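CD180 antigen (PDB 3T6Q) may cooperate with MD-1 and TLR4 in the innate immune response of B cells to bacterial lipopolysaccharide, leading to NF-kappa-B activation. Local coordinates at residues S143-K156 and E171-L184. Sequence-based numbering, arbitrary orientation.
Sequences SIKLPKGFPTEKLK and EDMSSLQQATNLSL
Lys156 NZ donates to Thr180 O at 2.8 Å, and Lys156 O in turn accepts from Ser183 N at 2.9 Å, so one residue holds both Thr180 and strand 182-185. These are adjoining coils of the leucine-rich-repeat solenoid of a Toll-like receptor family ectodomain, stacked in parallel; Ser183 also bonds to Leu158, continuing the parallel strand pairing. The lysine bends once, at chi2 (-54°), then runs out straight, lying side by side with Thr180. A water that accepts from Lys156 NZ and Thr180 N lies within hydrogen-bonding distance of the backbone oxygens of Glu153 and Leu155, and another joins Lys156 O to Asn181 O and Ser183 OG.

At the far end of the contact Ser175 OG works in both directions: it gives its proton to Asp172 O, three residues back, at 2.7 Å, and receives Leu146 N at 2.9 Å along a nearly straight line (168°). With chi1 at 78°, this hydroxyl sits between its own N and carbonyl carbon, facing the Leu146 amide. Asp172 OD2 takes a bond from Ser169 N and, through a water, reaches Ile144 N, while Lys145 lays its aliphatic chain across the aspartate at roughly a right angle.

Inside, Leu146 and Leu176 cross almost perpendicularly, with both touching Leu158 of the intervening strand. Between the two ends, Ala179 CA makes a CA-H...O contact with Thr152 O at 3.2 Å. Beside the aspartate, Ile144 CD1 rests on Met173 SD at 3.7 Å, with Leu184 CD1 4.3 Å from the same Ile144 methyl.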
loop_
_atom_site.group_PDB
_atom_site.type_symbol
_atom_site.label_atom_id
_atom_site.label_comp_id
_atom_site.label_asym_id
_atom_site.label_seq_id
_atom_site.Cartn_x
_atom_site.Cartn_y
_atom_site.Cartn_z
ATOM N N SER A 143 3.358 9.683 -9.050
ATOM C CA SER A 143 4.088 10.529 -9.976
ATOM C C SER A 143 5.506 10.018 -10.103
ATOM O O SER A 143 6.085 9.567 -9.123
ATOM C CB SER A 143 4.133 11.969 -9.425
ATOM O OG SER A 143 4.885 12.783 -10.310
ATOM N N ILE A 144 6.086 10.137 -11.296
ATOM C CA ILE A 144 7.509 9.789 -11.490
ATOM C C ILE A 144 8.494 10.946 -11.128
ATOM O O ILE A 144 9.715 10.735 -11.070
ATOM C CB ILE A 144 7.763 9.264 -12.936
ATOM C CG1 ILE A 144 7.664 10.376 -13.959
ATOM C CG2 ILE A 144 6.685 8.251 -13.346
ATOM C CD1 ILE A 144 8.293 10.011 -15.286
ATOM N N LYS A 145 7.965 12.139 -10.873
ATOM C CA LYS A 145 8.807 13.342 -10.696
ATOM C C LYS A 145 9.853 13.121 -9.620
ATOM O O LYS A 145 9.541 12.696 -8.509
ATOM C CB LYS A 145 7.962 14.579 -10.408
ATOM C CG LYS A 145 8.825 15.850 -10.307
ATOM C CD LYS A 145 8.150 17.103 -10.850
ATOM C CE LYS A 145 6.730 17.281 -10.355
ATOM N NZ LYS A 145 6.710 17.825 -8.973
ATOM N N LEU A 146 11.107 13.349 -9.969
ATOM C CA LEU A 146 12.194 13.227 -9.014
ATOM C C LEU A 146 12.254 14.523 -8.186
ATOM O O LEU A 146 11.942 15.601 -8.718
ATOM C CB LEU A 146 13.506 12.922 -9.731
ATOM C CG LEU A 146 13.482 11.565 -10.455
ATOM C CD1 LEU A 146 14.760 11.380 -11.245
ATOM C CD2 LEU A 146 13.313 10.397 -9.475
ATOM N N PRO A 147 12.600 14.413 -6.880
ATOM C CA PRO A 147 12.588 15.590 -6.007
ATOM C C PRO A 147 13.743 16.558 -6.325
ATOM O O PRO A 147 14.770 16.136 -6.857
ATOM C CB PRO A 147 12.774 14.973 -4.610
ATOM C CG PRO A 147 13.657 13.790 -4.863
ATOM C CD PRO A 147 13.128 13.226 -6.169
ATOM N N LYS A 148 13.560 17.841 -6.005
ATOM C CA LYS A 148 14.583 18.867 -6.234
ATOM C C LYS A 148 15.902 18.469 -5.564
ATOM O O LYS A 148 15.918 18.082 -4.385
ATOM C CB LYS A 148 14.127 20.248 -5.717
ATOM C CG LYS A 148 12.655 20.602 -5.951
ATOM C CD LYS A 148 11.788 20.377 -4.708
ATOM C CE LYS A 148 11.023 19.054 -4.752
ATOM N NZ LYS A 148 9.790 19.145 -5.587
ATOM N N GLY A 149 16.991 18.539 -6.325
ATOM C CA GLY A 149 18.314 18.243 -5.791
ATOM C C GLY A 149 18.570 16.773 -5.506
ATOM O O GLY A 149 19.266 16.419 -4.542
ATOM N N PHE A 150 17.995 15.910 -6.337
ATOM C CA PHE A 150 18.436 14.527 -6.392
ATOM C C PHE A 150 19.288 14.366 -7.657
ATOM O O PHE A 150 18.815 14.669 -8.749
ATOM C CB PHE A 150 17.248 13.559 -6.364
ATOM C CG PHE A 150 17.619 12.161 -6.754
ATOM C CD1 PHE A 150 18.824 11.586 -6.291
ATOM C CD2 PHE A 150 16.789 11.423 -7.594
ATOM C CE1 PHE A 150 19.193 10.301 -6.675
ATOM C CE2 PHE A 150 17.141 10.129 -7.966
ATOM C CZ PHE A 150 18.346 9.576 -7.516
ATOM N N PRO A 151 20.571 13.945 -7.514
ATOM C CA PRO A 151 21.362 13.869 -8.752
ATOM C C PRO A 151 20.933 12.684 -9.619
ATOM O O PRO A 151 20.685 11.576 -9.131
ATOM C CB PRO A 151 22.823 13.738 -8.260
ATOM C CG PRO A 151 22.781 14.133 -6.819
ATOM C CD PRO A 151 21.419 13.710 -6.329
ATOM N N THR A 152 20.810 12.965 -10.898
ATOM C CA THR A 152 20.221 12.036 -11.826
ATOM C C THR A 152 21.302 11.641 -12.818
ATOM O O THR A 152 21.086 10.794 -13.666
ATOM C CB THR A 152 19.004 12.679 -12.527
ATOM O OG1 THR A 152 19.434 13.826 -13.260
ATOM C CG2 THR A 152 17.951 13.129 -11.510
ATOM N N GLU A 153 22.494 12.221 -12.675
ATOM C CA GLU A 153 23.536 12.090 -13.696
ATOM C C GLU A 153 24.027 10.680 -13.942
ATOM O O GLU A 153 24.349 10.324 -15.076
ATOM C CB GLU A 153 24.728 13.005 -13.361
ATOM C CG GLU A 153 24.308 14.305 -12.677
ATOM C CD GLU A 153 25.462 15.276 -12.467
ATOM O OE1 GLU A 153 26.610 14.832 -12.214
ATOM O OE2 GLU A 153 25.218 16.500 -12.547
ATOM N N LYS A 154 24.124 9.860 -12.893
ATOM C CA LYS A 154 24.553 8.474 -13.063
ATOM C C LYS A 154 23.339 7.496 -13.054
ATOM O O LYS A 154 23.512 6.297 -13.161
ATOM C CB LYS A 154 25.579 8.103 -11.982
ATOM C CG LYS A 154 26.822 9.028 -12.001
ATOM C CD LYS A 154 27.981 8.334 -12.675
ATOM C CE LYS A 154 28.466 9.084 -13.904
ATOM N NZ LYS A 154 29.389 10.202 -13.580
ATOM N N LEU A 155 22.132 8.036 -12.963
ATOM C CA LEU A 155 20.898 7.175 -12.915
ATOM C C LEU A 155 20.682 6.437 -14.241
ATOM O O LEU A 155 20.575 7.082 -15.291
ATOM C CB LEU A 155 19.686 8.034 -12.549
ATOM C CG LEU A 155 18.407 7.324 -12.108
ATOM C CD1 LEU A 155 18.621 6.492 -10.829
ATOM C CD2 LEU A 155 17.305 8.356 -11.951
ATOM N N LYS A 156 20.663 5.102 -14.192
ATOM C CA LYS A 156 20.401 4.265 -15.381
ATOM C C LYS A 156 19.096 3.428 -15.297
ATOM O O LYS A 156 18.550 3.045 -16.354
ATOM C CB LYS A 156 21.552 3.320 -15.652
ATOM C CG LYS A 156 22.912 3.979 -15.873
ATOM C CD LYS A 156 22.856 5.047 -16.975
ATOM C CE LYS A 156 24.212 5.772 -17.099
ATOM N NZ LYS A 156 24.096 6.921 -18.046
ATOM N N GLU A 171 6.539 18.495 -16.697
ATOM C CA GLU A 171 7.300 18.710 -15.462
ATOM C C GLU A 171 7.906 17.433 -14.922
ATOM O O GLU A 171 9.097 17.403 -14.562
ATOM C CB GLU A 171 6.376 19.305 -14.409
ATOM C CG GLU A 171 7.043 20.327 -13.524
ATOM C CD GLU A 171 6.071 21.405 -13.097
ATOM O OE1 GLU A 171 5.100 21.069 -12.382
ATOM O OE2 GLU A 171 6.281 22.581 -13.483
ATOM N N ASP A 172 7.094 16.374 -14.878
ATOM C CA ASP A 172 7.586 15.025 -14.503
ATOM C C ASP A 172 8.781 14.630 -15.342
ATOM O O ASP A 172 9.815 14.205 -14.820
ATOM C CB ASP A 172 6.492 13.960 -14.737
ATOM C CG ASP A 172 5.270 14.138 -13.831
ATOM O OD1 ASP A 172 5.419 14.805 -12.778
ATOM O OD2 ASP A 172 4.168 13.590 -14.164
ATOM N N MET A 173 8.602 14.736 -16.659
ATOM C CA MET A 173 9.651 14.333 -17.600
ATOM C C MET A 173 10.893 15.218 -17.501
ATOM O O MET A 173 12.006 14.713 -17.607
ATOM C CB MET A 173 9.108 14.270 -19.052
ATOM C CG MET A 173 7.939 13.304 -19.268
ATOM S SD MET A 173 8.261 11.630 -18.621
ATOM C CE MET A 173 9.798 11.253 -19.425
ATOM N N SER A 174 10.729 16.523 -17.247
ATOM C CA SER A 174 11.936 17.377 -17.141
ATOM C C SER A 174 12.774 17.068 -15.896
ATOM O O SER A 174 13.966 17.284 -15.894
ATOM C CB SER A 174 11.601 18.868 -17.262
ATOM O OG SER A 174 10.766 19.255 -16.204
ATOM N N SER A 175 12.156 16.496 -14.852
ATOM C CA SER A 175 12.920 16.095 -13.662
ATOM C C SER A 175 13.965 14.988 -13.948
ATOM O O SER A 175 14.878 14.777 -13.145
ATOM C CB SER A 175 11.977 15.710 -12.500
ATOM O OG SER A 175 11.439 14.400 -12.666
ATOM N N LEU A 176 13.840 14.312 -15.096
ATOM C CA LEU A 176 14.784 13.267 -15.557
ATOM C C LEU A 176 15.816 13.736 -16.582
ATOM O O LEU A 176 16.626 12.926 -17.024
ATOM C CB LEU A 176 14.038 12.117 -16.253
ATOM C CG LEU A 176 12.839 11.407 -15.665
ATOM C CD1 LEU A 176 12.273 10.438 -16.688
ATOM C CD2 LEU A 176 13.254 10.670 -14.404
ATOM N N GLN A 177 15.764 15.003 -17.014
ATOM C CA GLN A 177 16.613 15.455 -18.157
ATOM C C GLN A 177 18.139 15.215 -17.997
ATOM O O GLN A 177 18.828 14.894 -18.976
ATOM C CB GLN A 177 16.293 16.910 -18.581
ATOM C CG GLN A 177 16.536 17.937 -17.480
ATOM C CD GLN A 177 16.068 19.341 -17.822
ATOM O OE1 GLN A 177 14.864 19.607 -17.939
ATOM N NE2 GLN A 177 17.020 20.259 -17.951
ATOM N N GLN A 178 18.664 15.346 -16.779
ATOM C CA GLN A 178 20.103 15.117 -16.552
ATOM C C GLN A 178 20.567 13.661 -16.656
ATOM O O GLN A 178 21.760 13.385 -16.877
ATOM C CB GLN A 178 20.543 15.739 -15.221
ATOM C CG GLN A 178 21.211 17.104 -15.356
ATOM C CD GLN A 178 20.585 17.966 -16.447
ATOM O OE1 GLN A 178 19.403 18.317 -16.379
ATOM N NE2 GLN A 178 21.374 18.304 -17.465
ATOM N N ALA A 179 19.641 12.713 -16.500
ATOM C CA ALA A 179 20.003 11.319 -16.656
ATOM C C ALA A 179 20.222 11.091 -18.145
ATOM O O ALA A 179 19.610 11.787 -18.961
ATOM C CB ALA A 179 18.880 10.408 -16.109
ATOM N N THR A 180 21.096 10.161 -18.511
ATOM C CA THR A 180 21.208 9.727 -19.919
ATOM C C THR A 180 21.144 8.196 -20.084
ATOM O O THR A 180 21.625 7.438 -19.232
ATOM C CB THR A 180 22.511 10.211 -20.619
ATOM O OG1 THR A 180 23.613 9.443 -20.137
ATOM C CG2 THR A 180 22.781 11.709 -20.399
ATOM N N ASN A 181 20.592 7.744 -21.211
ATOM C CA ASN A 181 20.437 6.311 -21.473
ATOM C C ASN A 181 19.537 5.583 -20.433
ATOM O O ASN A 181 19.843 4.486 -20.005
ATOM C CB ASN A 181 21.809 5.640 -21.473
ATOM C CG ASN A 181 22.014 4.760 -22.677
ATOM O OD1 ASN A 181 21.845 5.216 -23.814
ATOM N ND2 ASN A 181 22.415 3.509 -22.448
ATOM N N LEU A 182 18.478 6.231 -20.008
ATOM C CA LEU A 182 17.758 5.771 -18.844
ATOM C C LEU A 182 16.745 4.663 -19.234
ATOM O O LEU A 182 16.162 4.702 -20.333
ATOM C CB LEU A 182 17.046 6.946 -18.210
ATOM C CG LEU A 182 16.144 6.730 -16.995
ATOM C CD1 LEU A 182 16.946 6.272 -15.788
ATOM C CD2 LEU A 182 15.524 8.071 -16.686
ATOM N N SER A 183 16.558 3.700 -18.326
ATOM C CA SER A 183 15.529 2.663 -18.476
ATOM C C SER A 183 14.507 2.959 -17.426
ATOM O O SER A 183 14.833 3.034 -16.241
ATOM C CB SER A 183 16.080 1.265 -18.265
ATOM O OG SER A 183 17.019 0.942 -19.290
ATOM N N LEU A 184 13.277 3.161 -17.855
ATOM C CA LEU A 184 12.245 3.617 -16.953
ATOM C C LEU A 184 11.153 2.527 -17.022
ATOM O O LEU A 184 10.639 2.251 -18.096
ATOM C CB LEU A 184 11.716 4.933 -17.481
ATOM C CG LEU A 184 11.000 5.986 -16.643
ATOM C CD1 LEU A 184 9.840 6.603 -17.432
ATOM C CD2 LEU A 184 10.543 5.566 -15.236
HETATM O O HOH W 1 4.155 11.034 -13.379
HETATM O O HOH W 2 15.104 16.639 -10.216
HETATM O O HOH W 3 22.380 8.753 -16.445
HETATM O O HOH W 4 23.807 11.656 -17.516
HETATM O O HOH W 5 19.482 1.634 -18.536
#